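Lambda phage protein with carbohydrate-binding module (Shewanella oneidensis, PDB 2A5Z) is of unknown cellular function but binds magnesium and probably recognises carbohydrate through a module with a jelly-roll fold. Local coordinates at residues T236-A239 with G240-L243; K190-T193 with D194-K198; A110-P113 with K114-L118. One frame throughout, in Å; residues are numbered along the deposited sequence.

Contact 1 (T236-A239 with G240-L243); sequences TATA and GISL
Thr238 O and Ile241 N both hold the hydroxyl of Ser95, the carbonyl accepting from Ser95 OG and the amide donating to the same oxygen. Thr238 O and Ile241 N lie 4.4 Å apart, too far to bond directly, and Ser95 bridges them across the bend. Ala239 and Gly240 lie between them. Gly240, with a positive phi of 92°, takes part in the bend.

The side-chain part of the contact belongs to Ile241. Its CG1 stands beside the backbone N (chi1 -58°), and an extended chi2 carries CD1 back to the threonines. Ile241 CD1 meets the hydroxyl of Thr238, 3.4 Å from Thr238 OG1. Thr236 comes in more loosely, at about a right angle to the isoleucine, with Thr236 OG1 4.0 Å from the same Ile241 CD1. A methyl group therefore packs against two hydroxyl oxygens. Ile241 also touches Cys234 of strand 230-234 and Gln134 of strand 134-137.

The bend lies at the surface, away from the magnesium sites. It belongs to the loop that leads from strand 230-234 of one sheet to strand 245-254 of the other, a sheet-to-sheet connection of the jelly-roll sandwich.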
ATOM      1  N   THR C 236     -21.319  18.134  16.295  1.00 22.52           N
ATOM      2  CA  THR C 236     -21.576  19.567  16.162  1.00 22.80           C
ATOM      3  C   THR C 236     -20.628  20.233  15.164  1.00 23.05           C
ATOM      4  O   THR C 236     -19.630  19.636  14.723  1.00 23.04           O
ATOM      5  CB  THR C 236     -21.488  20.310  17.519  1.00 22.85           C
ATOM      6  OG1 THR C 236     -20.124  20.352  17.962  1.00 23.06           O
ATOM      7  CG2 THR C 236     -22.370  19.638  18.578  1.00 22.69           C
ATOM      8  N   ALA C 237     -20.952  21.477  14.821  1.00 23.05           N
ATOM      9  CA  ALA C 237     -20.185  22.244  13.861  1.00 23.46           C
ATOM     10  C   ALA C 237     -19.167  23.158  14.549  1.00 23.71           C
ATOM     11  O   ALA C 237     -18.856  24.236  14.039  1.00 24.24           O
ATOM     12  CB  ALA C 237     -21.128  23.052  12.966  1.00 23.51           C
ATOM     13  N   THR C 238     -18.640  22.738  15.701  1.00 23.46           N
ATOM     14  CA  THR C 238     -17.591  23.534  16.347  1.00 23.58           C
ATOM     15  C   THR C 238     -16.220  22.849  16.267  1.00 23.15           C
ATOM     16  O   THR C 238     -16.080  21.669  16.599  1.00 23.20           O
ATOM     17  CB  THR C 238     -17.957  24.022  17.798  1.00 23.71           C
ATOM     18  OG1 THR C 238     -17.232  23.282  18.785  1.00 24.73           O
ATOM     19  CG2 THR C 238     -19.459  23.949  18.067  1.00 23.78           C
ATOM     20  N   ALA C 239     -15.228  23.594  15.788  1.00 22.51           N
ATOM     21  CA  ALA C 239     -13.876  23.066  15.591  1.00 22.18           C
ATOM     22  C   ALA C 239     -13.077  23.063  16.891  1.00 21.66           C
ATOM     23  O   ALA C 239     -13.428  23.760  17.834  1.00 21.41           O
ATOM     24  CB  ALA C 239     -13.146  23.870  14.527  1.00 21.93           C
ATOM     25  N   GLY C 240     -12.008  22.267  16.929  1.00 20.95           N
ATOM     26  CA  GLY C 240     -11.093  22.262  18.066  1.00 20.25           C
ATOM     27  C   GLY C 240     -11.422  21.249  19.151  1.00 19.78           C
ATOM     28  O   GLY C 240     -10.694  21.142  20.141  1.00 19.67           O
ATOM     29  N   ILE C 241     -12.520  20.517  18.975  1.00 19.07           N
ATOM     30  CA  ILE C 241     -12.879  19.456  19.905  1.00 18.61           C
ATOM     31  C   ILE C 241     -12.071  18.213  19.556  1.00 18.53           C
ATOM     32  O   ILE C 241     -12.148  17.720  18.425  1.00 18.17           O
ATOM     33  CB  ILE C 241     -14.390  19.109  19.857  1.00 18.55           C
ATOM     34  CG1 ILE C 241     -15.244  20.333  20.175  1.00 18.14           C
ATOM     35  CG2 ILE C 241     -14.706  17.939  20.809  1.00 17.98           C
ATOM     36  CD1 ILE C 241     -16.740  20.099  19.998  1.00 18.45           C
ATOM     37  N   SER C 242     -11.294  17.720  20.523  1.00 18.38           N
ATOM     38  CA  SER C 242     -10.539  16.479  20.342  1.00 18.48           C
ATOM     39  C   SER C 242     -11.483  15.285  20.279  1.00 18.07           C
ATOM     40  O   SER C 242     -12.457  15.206  21.045  1.00 18.55           O
ATOM     41  CB  SER C 242      -9.520  16.271  21.467  1.00 18.61           C
ATOM     42  OG  SER C 242      -8.458  17.208  21.398  1.00 20.21           O
ATOM     43  N   LEU C 243     -11.207  14.381  19.345  1.00 17.23           N
ATOM     44  CA  LEU C 243     -11.916  13.102  19.254  1.00 16.58           C
ATOM     45  C   LEU C 243     -10.977  12.005  19.747  1.00 16.38           C
ATOM     46  O   LEU C 243      -9.940  12.302  20.342  1.00 16.26           O
ATOM     47  CB  LEU C 243     -12.406  12.851  17.815  1.00 16.24           C
ATOM     48  CG  LEU C 243     -13.282  13.970  17.205  1.00 15.33           C
ATOM     49  CD1 LEU C 243     -13.828  13.571  15.843  1.00 13.56           C
ATOM     50  CD2 LEU C 243     -14.421  14.384  18.137  1.00 15.89           C
TER

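Contact 2 (K190-T193 with D194-K198)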
ATOM      1  N   LYS C 190     -16.111  -8.857  18.380  1.00 18.18           N
ATOM      2  CA  LYS C 190     -16.132 -10.241  17.892  1.00 17.84           C
ATOM      3  C   LYS C 190     -17.466 -10.568  17.220  1.00 17.30           C
ATOM      4  O   LYS C 190     -18.519 -10.515  17.850  1.00 17.81           O
ATOM      5  CB  LYS C 190     -15.817 -11.224  19.034  1.00 17.99           C
ATOM      6  CG  LYS C 190     -15.786 -12.717  18.647  1.00 19.31           C
ATOM      7  CD  LYS C 190     -14.787 -13.011  17.534  1.00 21.53           C
ATOM      8  CE  LYS C 190     -14.417 -14.485  17.503  1.00 23.71           C
ATOM      9  NZ  LYS C 190     -13.797 -14.789  16.191  1.00 25.79           N
HETATM   10  N   MSE C 191     -17.402 -10.884  15.931  1.00 16.54           N
HETATM   11  CA  MSE C 191     -18.567 -11.294  15.140  1.00 15.20           C
HETATM   12  C   MSE C 191     -18.912 -12.735  15.491  1.00 16.41           C
HETATM   13  O   MSE C 191     -18.056 -13.615  15.445  1.00 16.65           O
HETATM   14  CB  MSE C 191     -18.234 -11.160  13.647  1.00 15.24           C
HETATM   15  CG  MSE C 191     -19.333 -11.543  12.647  1.00 14.82           C
HETATM   16 SE   MSE C 191     -18.863 -11.242  10.905  1.00  9.86          SE
HETATM   17  CE  MSE C 191     -18.737  -9.453  10.864  1.00 12.16           C
ATOM     18  N   LEU C 192     -20.166 -12.970  15.855  1.00 17.16           N
ATOM     19  CA  LEU C 192     -20.618 -14.303  16.227  1.00 17.81           C
ATOM     20  C   LEU C 192     -21.276 -14.951  15.008  1.00 18.14           C
ATOM     21  O   LEU C 192     -21.675 -14.251  14.070  1.00 18.00           O
ATOM     22  CB  LEU C 192     -21.555 -14.242  17.445  1.00 17.82           C
ATOM     23  CG  LEU C 192     -21.020 -13.499  18.688  1.00 18.28           C
ATOM     24  CD1 LEU C 192     -22.073 -13.438  19.798  1.00 20.34           C
ATOM     25  CD2 LEU C 192     -19.738 -14.099  19.246  1.00 19.47           C
ATOM     26  N   THR C 193     -21.372 -16.279  15.020  1.00 18.64           N
ATOM     27  CA  THR C 193     -21.845 -17.048  13.853  1.00 19.27           C
ATOM     28  C   THR C 193     -23.310 -16.788  13.458  1.00 19.50           C
ATOM     29  O   THR C 193     -23.725 -17.153  12.351  1.00 19.65           O
ATOM     30  CB  THR C 193     -21.628 -18.586  14.027  1.00 19.38           C
ATOM     31  OG1 THR C 193     -22.168 -19.017  15.282  1.00 19.42           O
ATOM     32  CG2 THR C 193     -20.149 -18.939  13.970  1.00 20.02           C
ATOM     33  N   ASP C 194     -24.083 -16.185  14.364  1.00 19.75           N
ATOM     34  CA  ASP C 194     -25.464 -15.770  14.086  1.00 20.13           C
ATOM     35  C   ASP C 194     -25.591 -14.258  13.802  1.00 20.27           C
ATOM     36  O   ASP C 194     -26.700 -13.722  13.737  1.00 20.19           O
ATOM     37  CB  ASP C 194     -26.391 -16.186  15.231  1.00 20.52           C
ATOM     38  CG  ASP C 194     -25.955 -15.622  16.588  1.00 21.35           C
ATOM     39  OD1 ASP C 194     -24.925 -14.912  16.662  1.00 22.74           O
ATOM     40  OD2 ASP C 194     -26.643 -15.898  17.594  1.00 22.12           O
ATOM     41  N   ASP C 195     -24.447 -13.597  13.634  1.00 19.95           N
ATOM     42  CA  ASP C 195     -24.337 -12.160  13.319  1.00 20.07           C
ATOM     43  C   ASP C 195     -24.609 -11.247  14.512  1.00 19.67           C
ATOM     44  O   ASP C 195     -24.696 -10.029  14.365  1.00 19.79           O
ATOM     45  CB  ASP C 195     -25.154 -11.744  12.078  1.00 20.28           C
ATOM     46  CG  ASP C 195     -24.386 -10.773  11.160  1.00 21.45           C
ATOM     47  OD1 ASP C 195     -23.138 -10.690  11.250  1.00 21.50           O
ATOM     48  OD2 ASP C 195     -25.033 -10.101  10.323  1.00 23.71           O
ATOM     49  N   ARG C 196     -24.729 -11.840  15.695  1.00 18.81           N
ATOM     50  CA  ARG C 196     -24.663 -11.079  16.927  1.00 18.45           C
ATOM     51  C   ARG C 196     -23.204 -10.698  17.124  1.00 17.90           C
ATOM     52  O   ARG C 196     -22.345 -11.113  16.345  1.00 18.23           O
ATOM     53  CB  ARG C 196     -25.169 -11.902  18.110  1.00 18.17           C
ATOM     54  CG  ARG C 196     -26.650 -12.259  18.046  1.00 18.60           C
ATOM     55  CD  ARG C 196     -27.135 -12.894  19.355  1.00 19.61           C
ATOM     56  NE  ARG C 196     -26.418 -14.121  19.693  1.00 22.98           N
ATOM     57  CZ  ARG C 196     -25.769 -14.338  20.836  1.00 24.28           C
ATOM     58  NH1 ARG C 196     -25.741 -13.421  21.800  1.00 25.16           N
ATOM     59  NH2 ARG C 196     -25.161 -15.495  21.027  1.00 25.50           N
ATOM     60  N   PHE C 197     -22.923  -9.902  18.150  1.00 17.64           N
ATOM     61  CA  PHE C 197     -21.554  -9.482  18.435  1.00 17.17           C
ATOM     62  C   PHE C 197     -21.259  -9.453  19.928  1.00 17.01           C
ATOM     63  O   PHE C 197     -22.165  -9.341  20.764  1.00 16.82           O
ATOM     64  CB  PHE C 197     -21.264  -8.111  17.814  1.00 16.63           C
ATOM     65  CG  PHE C 197     -22.013  -6.971  18.464  1.00 16.82           C
ATOM     66  CD1 PHE C 197     -21.509  -6.339  19.596  1.00 15.75           C
ATOM     67  CD2 PHE C 197     -23.228  -6.531  17.944  1.00 15.98           C
ATOM     68  CE1 PHE C 197     -22.196  -5.297  20.198  1.00 16.26           C
ATOM     69  CE2 PHE C 197     -23.910  -5.479  18.540  1.00 15.85           C
ATOM     70  CZ  PHE C 197     -23.394  -4.865  19.670  1.00 15.58           C
ATOM     71  N   LYS C 198     -19.977  -9.561  20.247  1.00 16.98           N
ATOM     72  CA  LYS C 198     -19.487  -9.323  21.589  1.00 17.00           C
ATOM     73  C   LYS C 198     -18.406  -8.261  21.509  1.00 17.35           C
ATOM     74  O   LYS C 198     -17.528  -8.332  20.641  1.00 17.33           O
ATOM     75  CB  LYS C 198     -18.938 -10.617  22.199  1.00 16.79           C
ATOM     76  CG  LYS C 198     -18.366 -10.459  23.607  1.00 17.93           C
ATOM     77  CD  LYS C 198     -18.127 -11.804  24.267  1.00 21.16           C
ATOM     78  CE  LYS C 198     -17.883 -11.610  25.760  1.00 23.24           C
ATOM     79  NZ  LYS C 198     -18.071 -12.866  26.543  1.00 23.55           N
TER
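Leu192 and Arg196 pack across the tip of the beta hairpin formed by strands 184-191 and 197-203. The tip is a type I turn from Leu192 to Asp195 followed by a G1 bulge. Asp195 takes the bulge position with a positive phi of 76°. Leu192 O accepts from Asp195 N at 2.9 Å, while Leu192 N donates to Arg196 O. Below the bulge, Lys190 and Lys198 form a hydrogen-bonded antiparallel pair, and Met191 faces Phe197 in a non-hydrogen-bonded one.

The Leu192 side chain runs over the arginine. Leu192 CB lies 3.4 Å from Arg196 O and is also close to Asp194 OD1. Leu192 CG stays near that carbonyl, 3.6 Å from Arg196 O. At the tip, Leu192 CD1 touches Arg196 CB at 3.8 Å and sits over the centre of one face of the guanidinium. Outside the hairpin, Leu192 and Arg196 both rest on Thr213 of strand 208-213, and Arg196 NH1 bonds to Ser214 O.

Asp194 holds the arginine at its backbone N and at the edge of the guanidinium. Its OD1 accepts from Arg196 N in an Asx turn. Its CG lies between the backbone N and the carbonyl carbon (chi1 57°), which turns the carboxylate toward Arg196. Asp194 OD2 then takes Arg196 NE in a salt bridge of 2.8 Å, lying within 1° of the guanidinium plane.

Contact 3 (A110-P113 with K114-L118)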
ATOM      1  N   ALA C 110     -19.250  -6.884   3.348  1.00 16.77           N
ATOM      2  CA  ALA C 110     -19.570  -7.940   2.371  1.00 17.35           C
ATOM      3  C   ALA C 110     -18.581  -9.102   2.378  1.00 17.90           C
ATOM      4  O   ALA C 110     -18.952 -10.248   2.130  1.00 17.72           O
ATOM      5  CB  ALA C 110     -19.680  -7.355   0.960  1.00 16.87           C
ATOM      6  N   ILE C 111     -17.323  -8.790   2.672  1.00 18.33           N
ATOM      7  CA  ILE C 111     -16.261  -9.788   2.667  1.00 18.70           C
ATOM      8  C   ILE C 111     -16.124 -10.511   4.009  1.00 18.55           C
ATOM      9  O   ILE C 111     -15.349 -11.457   4.136  1.00 18.13           O
ATOM     10  CB  ILE C 111     -14.898  -9.166   2.231  1.00 19.29           C
ATOM     11  CG1 ILE C 111     -14.447  -8.086   3.218  1.00 18.97           C
ATOM     12  CG2 ILE C 111     -14.987  -8.621   0.788  1.00 18.83           C
ATOM     13  CD1 ILE C 111     -12.986  -7.687   3.075  1.00 18.41           C
ATOM     14  N   PHE C 112     -16.866 -10.047   5.015  1.00 18.23           N
ATOM     15  CA  PHE C 112     -16.859 -10.681   6.333  1.00 17.87           C
ATOM     16  C   PHE C 112     -18.291 -11.099   6.698  1.00 17.54           C
ATOM     17  O   PHE C 112     -18.935 -10.468   7.537  1.00 17.21           O
ATOM     18  CB  PHE C 112     -16.267  -9.750   7.406  1.00 17.68           C
ATOM     19  CG  PHE C 112     -14.835  -9.330   7.144  1.00 18.16           C
ATOM     20  CD1 PHE C 112     -13.816 -10.279   7.044  1.00 18.10           C
ATOM     21  CD2 PHE C 112     -14.509  -7.982   7.010  1.00 18.18           C
ATOM     22  CE1 PHE C 112     -12.493  -9.894   6.797  1.00 18.69           C
ATOM     23  CE2 PHE C 112     -13.193  -7.585   6.778  1.00 18.86           C
ATOM     24  CZ  PHE C 112     -12.182  -8.539   6.668  1.00 18.35           C
ATOM     25  N   PRO C 113     -18.806 -12.160   6.054  1.00 17.71           N
ATOM     26  CA  PRO C 113     -20.132 -12.621   6.436  1.00 17.50           C
ATOM     27  C   PRO C 113     -20.065 -13.241   7.842  1.00 17.76           C
ATOM     28  O   PRO C 113     -18.962 -13.505   8.343  1.00 16.97           O
ATOM     29  CB  PRO C 113     -20.460 -13.667   5.366  1.00 17.59           C
ATOM     30  CG  PRO C 113     -19.142 -14.158   4.904  1.00 18.40           C
ATOM     31  CD  PRO C 113     -18.209 -12.990   4.991  1.00 17.41           C
ATOM     32  N   LYS C 114     -21.219 -13.462   8.468  1.00 18.06           N
ATOM     33  CA  LYS C 114     -21.265 -13.948   9.864  1.00 18.51           C
ATOM     34  C   LYS C 114     -20.388 -15.173  10.152  1.00 18.62           C
ATOM     35  O   LYS C 114     -19.777 -15.275  11.223  1.00 18.67           O
ATOM     36  CB  LYS C 114     -22.711 -14.175  10.339  1.00 18.60           C
ATOM     37  CG  LYS C 114     -23.517 -15.219   9.589  1.00 18.75           C
ATOM     38  CD  LYS C 114     -24.941 -15.256  10.120  1.00 19.20           C
ATOM     39  CE  LYS C 114     -25.760 -16.370   9.501  1.00 21.35           C
ATOM     40  NZ  LYS C 114     -26.296 -15.966   8.163  1.00 25.11           N
ATOM     41  N   GLU C 115     -20.301 -16.084   9.189  1.00 18.69           N
ATOM     42  CA  GLU C 115     -19.501 -17.297   9.364  1.00 19.30           C
ATOM     43  C   GLU C 115     -17.976 -17.046   9.363  1.00 19.00           C
ATOM     44  O   GLU C 115     -17.200 -17.931   9.723  1.00 18.81           O
ATOM     45  CB  GLU C 115     -19.892 -18.362   8.325  1.00 19.58           C
ATOM     46  CG  GLU C 115     -19.529 -18.006   6.896  1.00 21.74           C
ATOM     47  CD  GLU C 115     -20.638 -17.271   6.129  1.00 24.59           C
ATOM     48  OE1 GLU C 115     -20.447 -17.086   4.902  1.00 26.54           O
ATOM     49  OE2 GLU C 115     -21.685 -16.898   6.721  1.00 23.48           O
ATOM     50  N   SER C 116     -17.559 -15.842   8.974  1.00 18.66           N
ATOM     51  CA  SER C 116     -16.145 -15.451   9.014  1.00 18.33           C
ATOM     52  C   SER C 116     -15.645 -15.186  10.438  1.00 18.54           C
ATOM     53  O   SER C 116     -14.432 -15.206  10.689  1.00 17.71           O
ATOM     54  CB  SER C 116     -15.901 -14.207   8.154  1.00 18.48           C
ATOM     55  OG  SER C 116     -16.463 -13.045   8.747  1.00 18.36           O
ATOM     56  N   GLU C 117     -16.586 -14.923  11.353  1.00 18.48           N
ATOM     57  CA  GLU C 117     -16.284 -14.636  12.766  1.00 18.41           C
ATOM     58  C   GLU C 117     -15.161 -13.609  12.894  1.00 18.28           C
ATOM     59  O   GLU C 117     -14.200 -13.794  13.650  1.00 18.40           O
ATOM     60  CB  GLU C 117     -15.926 -15.907  13.532  1.00 18.60           C
ATOM     61  CG  GLU C 117     -16.998 -16.974  13.497  1.00 19.57           C
ATOM     62  CD  GLU C 117     -16.656 -18.168  14.369  1.00 20.52           C
ATOM     63  OE1 GLU C 117     -16.421 -19.266  13.823  1.00 21.67           O
ATOM     64  OE2 GLU C 117     -16.619 -18.009  15.602  1.00 20.42           O
ATOM     65  N   LEU C 118     -15.303 -12.528  12.135  1.00 18.16           N
ATOM     66  CA  LEU C 118     -14.363 -11.418  12.141  1.00 18.06           C
ATOM     67  C   LEU C 118     -14.093 -10.926  13.561  1.00 18.63           C
ATOM     68  O   LEU C 118     -15.011 -10.786  14.383  1.00 18.58           O
ATOM     69  CB  LEU C 118     -14.896 -10.273  11.267  1.00 17.87           C
ATOM     70  CG  LEU C 118     -14.149  -8.932  11.255  1.00 17.95           C
ATOM     71  CD1 LEU C 118     -12.860  -9.016  10.454  1.00 16.67           C
ATOM     72  CD2 LEU C 118     -15.026  -7.814  10.705  1.00 17.50           C
TER
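Pro113 and Ser116 make the tight polar centre of this contact. Pro113 O accepts twice from the same serine. Ser116 OG approaches to 2.6 Å of Pro113 O, tilted slightly from the carbonyl plane. Ser116 N reaches Pro113 O at 2.8 Å from well above that plane. The hydroxyl sits between the backbone N and the carbonyl carbon of its own residue (chi1 71°), on the side from which it can share the oxygen with the amide. The hydrogen bond from Ser116 N spans the 3-10 segment 114-116.

Beside it lies the tight apolar part. Leu118 CD1 stands over the centre of the Phe112 ring in a CH-pi contact, 3.6 Å from the centroid and only 5° off the ring normal. The second methyl reaches the ring rim, with Leu118 CD2 3.7 Å from Phe112 CD2. Ile111 CG1 covers the opposite face, offset toward the rim. Ser116 OG lies at the ring edge. Phe49 meets the ring edge-to-face, and Ala253 of strand 245-254 touches Phe112, Ser116 and Leu118.

The outer side is looser. Lys114 and Glu115 are exposed. Glu115 bends at chi2 (-91°) and folds its carboxylate back over the proline, with Glu115 OE1 3.2 Å from Pro113 CG. This is a contact of an oxygen with CH groups, not a polar bond.

The loop joins strand 102-107 to strand 119-125, and so leads from one sheet of the sandwich to the other. The buried serine hydroxyl has its acceptor within the turn itself. This bond probably restricts its rotation, and a polar group can sit next to the Phe112 and Leu118 cluster with its hydrogen-bonding need met.

Overall arrangement
Contacts 2 and 3 are neighbours on one side of the chain, with centres about 9 Å apart. They are joined where strand 184-191 runs beside strand 119-125: Met191 N probably bonds to Leu118 O, and Lys190 NZ to Glu117 O. Arg220 also serves both, through Asp195 and through Phe112 O. Contact 1 lies across the chain's centre, about 33 to 34 Å away between centres. It is a surface loop that borrows its bridging hydroxyl from Ser95. Contact 2, partly buried, depends on hairpin backbone bonds and a salt bridge. Contact 3 is also partly buried but combines an apolar cluster around one phenylalanine ring with a carbonyl oxygen that accepts two hydrogen bonds.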